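PDB 2IMH: major pilin protein fimA from Silicibacter pomeroyi, which is of unknown function but belongs to the uncharacterised DUF1028 family. Local coordinates for residues A[80-85]-A[100-105]. Residues are numbered along the deposited sequence; the frame is centred on the assembly and turned at random.
Sequences GRAYRQ and GSENQD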
# COMPACT_ATOMS: atom_id res chain seq x y z
N GLY A 80 7.17 -17.60 -15.04
CA GLY A 80 6.53 -16.47 -15.67
C GLY A 80 6.93 -15.14 -15.06
O GLY A 80 6.30 -14.13 -15.33
N ARG A 81 7.99 -15.15 -14.25
CA ARG A 81 8.40 -13.96 -13.50
C ARG A 81 8.61 -12.68 -14.33
O ARG A 81 8.39 -11.57 -13.84
CB ARG A 81 9.67 -14.26 -12.68
CG ARG A 81 10.96 -14.36 -13.51
CD ARG A 81 12.15 -14.93 -12.72
NE ARG A 81 12.01 -16.37 -12.50
CZ ARG A 81 12.34 -17.31 -13.38
NH1 ARG A 81 12.85 -16.99 -14.57
NH2 ARG A 81 12.16 -18.59 -13.07
N ALA A 82 9.05 -12.84 -15.58
CA ALA A 82 9.34 -11.66 -16.41
C ALA A 82 8.12 -10.77 -16.62
O ALA A 82 8.25 -9.58 -16.93
CB ALA A 82 9.91 -12.11 -17.77
N TYR A 83 6.93 -11.34 -16.44
CA TYR A 83 5.67 -10.62 -16.69
C TYR A 83 5.07 -9.98 -15.44
O TYR A 83 3.90 -9.58 -15.45
CB TYR A 83 4.66 -11.54 -17.34
CG TYR A 83 5.03 -11.84 -18.77
CD1 TYR A 83 4.46 -11.12 -19.82
CD2 TYR A 83 5.99 -12.80 -19.07
CE1 TYR A 83 4.82 -11.37 -21.15
CE2 TYR A 83 6.36 -13.07 -20.38
CZ TYR A 83 5.77 -12.35 -21.41
OH TYR A 83 6.13 -12.61 -22.72
N ARG A 84 5.85 -9.88 -14.37
CA ARG A 84 5.29 -9.31 -13.14
C ARG A 84 6.33 -8.57 -12.32
O ARG A 84 7.52 -8.53 -12.68
CB ARG A 84 4.51 -10.35 -12.31
CG ARG A 84 4.72 -11.82 -12.73
CD ARG A 84 3.94 -12.78 -11.85
NE ARG A 84 4.08 -14.17 -12.31
CZ ARG A 84 3.43 -14.67 -13.36
NH1 ARG A 84 2.57 -13.92 -14.06
NH2 ARG A 84 3.63 -15.93 -13.71
N GLN A 85 5.88 -7.96 -11.22
CA GLN A 85 6.68 -7.01 -10.48
C GLN A 85 6.26 -7.13 -9.01
O GLN A 85 5.08 -7.28 -8.72
CB GLN A 85 6.40 -5.60 -10.99
CG GLN A 85 7.17 -4.50 -10.27
CD GLN A 85 6.98 -3.14 -10.90
OE1 GLN A 85 5.86 -2.72 -11.20
NE2 GLN A 85 8.09 -2.42 -11.08
N GLY A 100 10.11 -7.52 -13.53
CA GLY A 100 10.26 -8.41 -14.69
C GLY A 100 10.53 -7.62 -15.96
O GLY A 100 10.06 -6.48 -16.12
N SER A 101 11.28 -8.23 -16.88
CA SER A 101 11.71 -7.54 -18.08
C SER A 101 10.57 -7.33 -19.08
O SER A 101 10.66 -6.49 -19.98
CB SER A 101 12.85 -8.32 -18.74
OG SER A 101 12.40 -9.61 -19.08
N GLU A 102 9.49 -8.10 -18.94
CA GLU A 102 8.38 -8.03 -19.91
C GLU A 102 7.22 -7.13 -19.46
O GLU A 102 6.24 -6.97 -20.20
CB GLU A 102 7.88 -9.42 -20.29
CG GLU A 102 8.94 -10.29 -20.99
CD GLU A 102 9.49 -9.65 -22.25
OE1 GLU A 102 8.69 -9.20 -23.10
OE2 GLU A 102 10.74 -9.58 -22.38
N ASN A 103 7.34 -6.52 -18.28
CA ASN A 103 6.44 -5.43 -17.92
C ASN A 103 6.64 -4.27 -18.89
O ASN A 103 7.73 -4.12 -19.46
CB ASN A 103 6.72 -4.95 -16.50
CG ASN A 103 6.45 -6.01 -15.47
OD1 ASN A 103 5.31 -6.41 -15.24
ND2 ASN A 103 7.52 -6.50 -14.84
N GLN A 104 5.63 -3.44 -19.06
CA GLN A 104 5.74 -2.31 -19.99
C GLN A 104 6.60 -1.17 -19.45
O GLN A 104 6.52 -0.84 -18.26
CB GLN A 104 4.35 -1.79 -20.37
CG GLN A 104 3.49 -2.82 -21.10
CD GLN A 104 3.89 -3.01 -22.56
OE1 GLN A 104 4.46 -2.11 -23.19
NE2 GLN A 104 3.59 -4.20 -23.10
N ASP A 105 7.41 -0.57 -20.32
CA ASP A 105 8.16 0.62 -19.93
C ASP A 105 7.23 1.82 -19.77
O ASP A 105 6.17 1.84 -20.36
CB ASP A 105 9.23 0.94 -20.99
CG ASP A 105 10.30 -0.11 -21.06
OD1 ASP A 105 10.79 -0.56 -20.00
OD2 ASP A 105 10.65 -0.52 -22.20
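A type I beta turn, Gly100 to Asn103, docks on the loop 80-85 where strand 85-90 begins and its antiparallel neighbour 95-99 has just ended. Two carbonyls of 80-85 receive the turn. Ala82 O accepts from Glu102 N at 2.8 Å, the donor lying above the carbonyl plane. Arg84 O accepts twice: Gly100 N approaches nearly along the C=O axis at 2.9 Å, whereas Asn103 ND2 comes from above the carbonyl plane at 3.0 Å, through an almost straight N-H...O angle of 169°. The same ND2 also donates to Gly100 O at 2.8 Å, so one amide nitrogen ties the turn's first residue to the neighbouring loop. With ND2 donating twice and OD1 accepting from Ala47 N, the amide orientation is well defined. An alanine at Asn103 would remove both ND2 bonds and the OD1 acceptor, and would probably loosen the turn against Arg84 O and the Ala47 loop. Farther out, Tyr83 and Glu102 run side by side, with ring and carboxylate planes 50° apart. Glu102 CG, anti to its own carbonyl carbon, lies 3.8 Å from Tyr83 CZ and also touches Ala82 CB. Behind the first shell, Arg84 NE forms a salt bridge with Asp78 and NH1 donates to Ala48 O. The CH-pi contact is nearly axial: Glu102 CB stands 3.6 Å from the Tyr83 ring centroid, 8° off the normal.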